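Local coordinates for protein terminal oxygenase component of carbazole 1,9a-dioxygenase (Sphingomonas, PDB 3GKQ) that probably catalyses the opening dihydroxylation of carbazole, as the terminal component of a Rieske non-haem iron oxygenase carrying a [2Fe-2S] cluster and ferrous iron, at residues E150-P154 against G155-A159; I194-G198 against N199-L203. All blocks are in the same frame, centred on the assembly; numbering follows the deposited sequence.

Interaction 1 (E150-P154 against G155-A159); sequences EDVPP and GFLDA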
ATOM      1  N   GLU A 150      25.274 -24.636  18.844  1.00 32.45           N
ATOM      2  CA  GLU A 150      24.869 -25.330  17.628  1.00 32.71           C
ATOM      3  C   GLU A 150      24.289 -24.383  16.577  1.00 32.54           C
ATOM      4  O   GLU A 150      24.202 -24.744  15.405  1.00 30.86           O
ATOM      5  CB  GLU A 150      23.827 -26.408  17.938  1.00 35.18           C
ATOM      6  CG  GLU A 150      24.392 -27.700  18.511  1.00 40.54           C
ATOM      7  CD  GLU A 150      23.360 -28.812  18.556  1.00 41.84           C
ATOM      8  OE1 GLU A 150      22.761 -29.111  17.500  1.00 45.43           O
ATOM      9  OE2 GLU A 150      23.148 -29.393  19.638  1.00 45.48           O
ATOM     10  N   ASP A 151      23.896 -23.181  16.997  1.00 31.77           N
ATOM     11  CA  ASP A 151      23.306 -22.205  16.080  1.00 30.83           C
ATOM     12  C   ASP A 151      24.154 -20.980  15.751  1.00 31.16           C
ATOM     13  O   ASP A 151      23.632 -19.988  15.242  1.00 30.83           O
ATOM     14  CB  ASP A 151      21.942 -21.731  16.603  1.00 31.54           C
ATOM     15  CG  ASP A 151      20.846 -22.766  16.414  1.00 30.13           C
ATOM     16  OD1 ASP A 151      20.971 -23.609  15.503  1.00 32.11           O
ATOM     17  OD2 ASP A 151      19.852 -22.727  17.168  1.00 31.52           O
ATOM     18  N   VAL A 152      25.451 -21.033  16.050  1.00 31.02           N
ATOM     19  CA  VAL A 152      26.347 -19.922  15.738  1.00 30.28           C
ATOM     20  C   VAL A 152      27.599 -20.505  15.081  1.00 30.89           C
ATOM     21  O   VAL A 152      27.909 -21.681  15.266  1.00 31.33           O
ATOM     22  CB  VAL A 152      26.736 -19.114  17.002  1.00 31.46           C
ATOM     23  CG1 VAL A 152      25.478 -18.607  17.696  1.00 31.80           C
ATOM     24  CG2 VAL A 152      27.568 -19.971  17.950  1.00 31.70           C
ATOM     25  N   PRO A 153      28.330 -19.697  14.298  1.00 30.31           N
ATOM     26  CA  PRO A 153      29.536 -20.210  13.639  1.00 31.72           C
ATOM     27  C   PRO A 153      30.594 -20.733  14.614  1.00 32.99           C
ATOM     28  O   PRO A 153      30.648 -20.319  15.772  1.00 33.79           O
ATOM     29  CB  PRO A 153      30.046 -19.003  12.852  1.00 31.07           C
ATOM     30  CG  PRO A 153      28.804 -18.186  12.613  1.00 30.27           C
ATOM     31  CD  PRO A 153      28.104 -18.286  13.944  1.00 30.27           C
ATOM     32  N   PRO A 154      31.440 -21.665  14.154  1.00 34.86           N
ATOM     33  CA  PRO A 154      32.494 -22.222  15.005  1.00 35.94           C
ATOM     34  C   PRO A 154      33.390 -21.102  15.527  1.00 36.04           C
ATOM     35  O   PRO A 154      33.787 -20.212  14.769  1.00 36.83           O
ATOM     36  CB  PRO A 154      33.245 -23.151  14.056  1.00 36.37           C
ATOM     37  CG  PRO A 154      32.158 -23.643  13.147  1.00 36.53           C
ATOM     38  CD  PRO A 154      31.387 -22.366  12.859  1.00 35.01           C
ATOM     39  N   GLY A 155      33.678 -21.135  16.825  1.00 36.84           N
ATOM     40  CA  GLY A 155      34.550 -20.138  17.423  1.00 37.01           C
ATOM     41  C   GLY A 155      33.923 -18.824  17.852  1.00 37.80           C
ATOM     42  O   GLY A 155      34.589 -17.998  18.482  1.00 36.96           O
ATOM     43  N   PHE A 156      32.653 -18.609  17.524  1.00 36.24           N
ATOM     44  CA  PHE A 156      32.014 -17.358  17.910  1.00 35.24           C
ATOM     45  C   PHE A 156      31.933 -17.201  19.426  1.00 35.01           C
ATOM     46  O   PHE A 156      32.024 -16.090  19.947  1.00 35.50           O
ATOM     47  CB  PHE A 156      30.602 -17.258  17.329  1.00 33.14           C
ATOM     48  CG  PHE A 156      29.919 -15.962  17.648  1.00 31.54           C
ATOM     49  CD1 PHE A 156      30.348 -14.775  17.059  1.00 30.43           C
ATOM     50  CD2 PHE A 156      28.876 -15.916  18.568  1.00 28.48           C
ATOM     51  CE1 PHE A 156      29.751 -13.565  17.382  1.00 29.91           C
ATOM     52  CE2 PHE A 156      28.274 -14.709  18.898  1.00 29.46           C
ATOM     53  CZ  PHE A 156      28.710 -13.531  18.306  1.00 28.61           C
ATOM     54  N   LEU A 157      31.762 -18.313  20.131  1.00 36.52           N
ATOM     55  CA  LEU A 157      31.650 -18.272  21.582  1.00 38.63           C
ATOM     56  C   LEU A 157      32.964 -18.510  22.327  1.00 39.72           C
ATOM     57  O   LEU A 157      32.955 -18.727  23.537  1.00 41.43           O
ATOM     58  CB  LEU A 157      30.602 -19.286  22.055  1.00 37.81           C
ATOM     59  CG  LEU A 157      29.187 -19.118  21.488  1.00 37.65           C
ATOM     60  CD1 LEU A 157      28.308 -20.261  21.962  1.00 35.66           C
ATOM     61  CD2 LEU A 157      28.605 -17.781  21.922  1.00 35.60           C
ATOM     62  N   ASP A 158      34.092 -18.468  21.620  1.00 41.04           N
ATOM     63  CA  ASP A 158      35.379 -18.669  22.285  1.00 41.74           C
ATOM     64  C   ASP A 158      35.557 -17.633  23.391  1.00 41.46           C
ATOM     65  O   ASP A 158      35.250 -16.455  23.211  1.00 40.77           O
ATOM     66  CB  ASP A 158      36.537 -18.567  21.290  1.00 41.57           C
ATOM     67  CG  ASP A 158      36.641 -19.782  20.390  1.00 42.06           C
ATOM     68  OD1 ASP A 158      36.032 -20.822  20.723  1.00 42.68           O
ATOM     69  OD2 ASP A 158      37.338 -19.704  19.356  1.00 42.10           O
ATOM     70  N   ALA A 159      36.056 -18.086  24.536  1.00 42.08           N
ATOM     71  CA  ALA A 159      36.259 -17.220  25.693  1.00 42.47           C
ATOM     72  C   ALA A 159      37.088 -15.968  25.418  1.00 42.17           C
ATOM     73  O   ALA A 159      36.762 -14.887  25.908  1.00 43.44           O
ATOM     74  CB  ALA A 159      36.899 -18.023  26.825  1.00 43.57           C
TER
HETATM   75  O   HOH W   1      31.207 -21.272  18.982  1.00 45.29           O
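The F156 ring meets V152 obliquely, with CD2 of F156 4.2 Å from V152 CB. Elsewhere round the ring, F284 and W286 both make edge-to-face contacts, and L135 and F137 of strand 135-140 add aliphatic and aromatic packing. The ring reaches this site because its CG stands anti to the F156 backbone N (chi1 -178°), which carries it inward. The turn of the backbone places F156 CB 3.4 Å from P153 O. The puckered ring of P153 also approaches this residue, its CD 4.3 Å from F156 CB. V152 CG2 touches both F156 and L157: it lies 4.1 Å from F156 CB and 4.0 Å from L157 CG. The side chains of V152 and L157 cross at about a right angle, and the valine methyl CG2 touches both CG and CD1 of the leucine.

These side chains are brought together by two successive beta turns. P153 to F156 forms a type II turn, closed by F156 N to P153 O at 3.2 Å with an N-H...O angle of 163°. The bond is straight at the hydrogen, yet the donor sits above the carbonyl plane, 39° out of it. P154 and G155 fill the central positions, and the positive phi of G155 fits the third position of such a turn. The chain then enters a type I turn from G155 to D158, in which D158 N bonds to G155 O. A water accepts from L157 N at 3.2 Å and gives a weaker, longer bond to P153 O, linking the two turns. P153 and P154 pack on W266 of strand 262-266, while P154 O takes a hydrogen bond from K272.

Interaction 2 (I194-G198 against N199-L203); sequences ILLDG and NDIAL
Apolar contact is carried by L196, which reaches across to I201 and L203. Its CD2 touches L203 CD2 at 3.6 Å and I201 CG2 at 3.9 Å. CG of L203 lies anti to its backbone N (chi1 -174°), which turns the leucine end back onto the helix; the same side chain packs against H190, a ligand of the ferrous iron. On another side of the helix, L195 CD1 runs alongside N199 CB, 3.9 Å away.

Backbone bonds define a Schellman motif at the end of helix 194-198. I201 N donates to L196 O at 3.1 Å, with an N-H...O angle of 156°, in the carbonyl plane and on a lone pair. Inside it, D200 N to D197 O is long and weak at 3.4 Å, and the last helical bond, N199 N to L195 O, is weak because it is bent to 121°. D200 takes the positive phi the motif requires, and the L196–I201 side-chain contact is the apolar interaction that usually accompanies the motif.

Among polar side chains, D197 OD1 hydrogen-bonds to H253 NE2, N199 OD1 to K257 NZ, N199 ND2 to D278 OD2, and D200 OD2 to S256 N. The chemistry therefore implies a helix end closed by one well-aligned backbone bond and apolar packing, with its polar groups held by residues beyond the turn.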
ATOM      1  N   ILE A 194      35.881   1.680  -0.416  1.00 39.08           N
ATOM      2  CA  ILE A 194      36.937   2.486   0.189  1.00 39.92           C
ATOM      3  C   ILE A 194      37.840   1.623   1.066  1.00 40.64           C
ATOM      4  O   ILE A 194      38.954   2.021   1.404  1.00 41.40           O
ATOM      5  CB  ILE A 194      36.357   3.623   1.062  1.00 39.90           C
ATOM      6  CG1 ILE A 194      35.406   3.044   2.113  1.00 39.62           C
ATOM      7  CG2 ILE A 194      35.637   4.639   0.184  1.00 41.61           C
ATOM      8  CD1 ILE A 194      34.889   4.069   3.110  1.00 37.46           C
ATOM      9  N   LEU A 195      37.358   0.440   1.432  1.00 38.96           N
ATOM     10  CA  LEU A 195      38.141  -0.462   2.267  1.00 38.75           C
ATOM     11  C   LEU A 195      39.380  -0.995   1.551  1.00 39.35           C
ATOM     12  O   LEU A 195      40.387  -1.303   2.193  1.00 38.82           O
ATOM     13  CB  LEU A 195      37.292  -1.652   2.719  1.00 36.68           C
ATOM     14  CG  LEU A 195      38.066  -2.775   3.417  1.00 37.48           C
ATOM     15  CD1 LEU A 195      38.578  -2.275   4.771  1.00 35.72           C
ATOM     16  CD2 LEU A 195      37.171  -3.996   3.600  1.00 37.01           C
ATOM     17  N   LEU A 196      39.296  -1.113   0.228  1.00 38.38           N
ATOM     18  CA  LEU A 196      40.393  -1.646  -0.573  1.00 38.34           C
ATOM     19  C   LEU A 196      41.688  -0.848  -0.420  1.00 38.16           C
ATOM     20  O   LEU A 196      42.691  -1.383   0.053  1.00 37.03           O
ATOM     21  CB  LEU A 196      39.967  -1.716  -2.042  1.00 37.66           C
ATOM     22  CG  LEU A 196      38.637  -2.456  -2.261  1.00 37.92           C
ATOM     23  CD1 LEU A 196      38.374  -2.618  -3.753  1.00 35.79           C
ATOM     24  CD2 LEU A 196      38.682  -3.825  -1.579  1.00 35.63           C
ATOM     25  N   ASP A 197      41.676   0.417  -0.823  1.00 38.42           N
ATOM     26  CA  ASP A 197      42.865   1.250  -0.677  1.00 40.23           C
ATOM     27  C   ASP A 197      43.039   1.546   0.808  1.00 41.76           C
ATOM     28  O   ASP A 197      44.158   1.580   1.319  1.00 42.52           O
ATOM     29  CB  ASP A 197      42.714   2.568  -1.441  1.00 37.85           C
ATOM     30  CG  ASP A 197      42.876   2.403  -2.938  1.00 37.64           C
ATOM     31  OD1 ASP A 197      43.227   1.295  -3.394  1.00 37.85           O
ATOM     32  OD2 ASP A 197      42.656   3.392  -3.665  1.00 40.34           O
ATOM     33  N   GLY A 198      41.913   1.741   1.490  1.00 41.09           N
ATOM     34  CA  GLY A 198      41.928   2.046   2.909  1.00 40.53           C
ATOM     35  C   GLY A 198      42.631   1.041   3.801  1.00 40.88           C
ATOM     36  O   GLY A 198      43.043   1.385   4.907  1.00 42.51           O
ATOM     37  N   ASN A 199      42.778  -0.199   3.350  1.00 41.00           N
ATOM     38  CA  ASN A 199      43.446  -1.192   4.178  1.00 40.79           C
ATOM     39  C   ASN A 199      44.315  -2.149   3.371  1.00 39.85           C
ATOM     40  O   ASN A 199      44.580  -3.272   3.798  1.00 39.23           O
ATOM     41  CB  ASN A 199      42.413  -1.967   5.006  1.00 43.08           C
ATOM     42  CG  ASN A 199      43.054  -2.817   6.096  1.00 45.11           C
ATOM     43  OD1 ASN A 199      43.965  -2.367   6.791  1.00 45.82           O
ATOM     44  ND2 ASN A 199      42.573  -4.043   6.258  1.00 44.56           N
ATOM     45  N   ASP A 200      44.757  -1.695   2.200  1.00 40.65           N
ATOM     46  CA  ASP A 200      45.621  -2.487   1.326  1.00 40.74           C
ATOM     47  C   ASP A 200      45.136  -3.930   1.183  1.00 40.32           C
ATOM     48  O   ASP A 200      45.915  -4.882   1.305  1.00 39.60           O
ATOM     49  CB  ASP A 200      47.060  -2.456   1.872  1.00 43.63           C
ATOM     50  CG  ASP A 200      48.046  -3.200   0.985  1.00 46.01           C
ATOM     51  OD1 ASP A 200      48.052  -2.955  -0.240  1.00 45.52           O
ATOM     52  OD2 ASP A 200      48.819  -4.028   1.516  1.00 48.97           O
ATOM     53  N   ILE A 201      43.840  -4.084   0.915  1.00 39.09           N
ATOM     54  CA  ILE A 201      43.240  -5.404   0.754  1.00 37.13           C
ATOM     55  C   ILE A 201      43.343  -5.916  -0.673  1.00 35.68           C
ATOM     56  O   ILE A 201      43.150  -5.165  -1.626  1.00 37.59           O
ATOM     57  CB  ILE A 201      41.734  -5.398   1.161  1.00 39.49           C
ATOM     58  CG1 ILE A 201      41.587  -5.813   2.624  1.00 39.62           C
ATOM     59  CG2 ILE A 201      40.934  -6.354   0.287  1.00 38.83           C
ATOM     60  CD1 ILE A 201      42.144  -4.838   3.584  1.00 41.77           C
ATOM     61  N   ALA A 202      43.654  -7.197  -0.814  1.00 33.13           N
ATOM     62  CA  ALA A 202      43.728  -7.805  -2.132  1.00 34.34           C
ATOM     63  C   ALA A 202      42.326  -8.350  -2.430  1.00 34.75           C
ATOM     64  O   ALA A 202      41.872  -9.292  -1.781  1.00 35.34           O
ATOM     65  CB  ALA A 202      44.739  -8.935  -2.138  1.00 32.71           C
ATOM     66  N   LEU A 203      41.637  -7.741  -3.390  1.00 33.75           N
ATOM     67  CA  LEU A 203      40.296  -8.185  -3.757  1.00 32.53           C
ATOM     68  C   LEU A 203      40.186  -8.380  -5.263  1.00 32.47           C
ATOM     69  O   LEU A 203      40.225  -7.420  -6.035  1.00 33.35           O
ATOM     70  CB  LEU A 203      39.251  -7.170  -3.304  1.00 32.02           C
ATOM     71  CG  LEU A 203      37.797  -7.606  -3.505  1.00 35.15           C
ATOM     72  CD1 LEU A 203      37.475  -8.744  -2.539  1.00 34.25           C
ATOM     73  CD2 LEU A 203      36.866  -6.428  -3.265  1.00 34.37           C
TER
HETATM   74  O   HOH W   2      44.183   0.024   7.455  1.00 52.36           O

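Interaction 1 comes first along the chain, in the loop between strands 135-140 and 161-170; interaction 2 follows at the end of helix 194-198. Their centres lie 28 Å apart and their nearest atoms about 18 Å, so they do not touch. Both belong to the ring-hydroxylase region. Residues 150-159 pack on sheet strands 262-266, 270-274 and 282-289, away from the annotated sites. Residues 194-203 instead lie against helix 308-328 and two loops, one joining strands 247-251 and 262-266, the other strands 270-274 and 282-289. One contact thus fits a connecting loop onto the sheet, while the other ends beside iron ligand H190, with the L203 side chain about 8 Å from the iron.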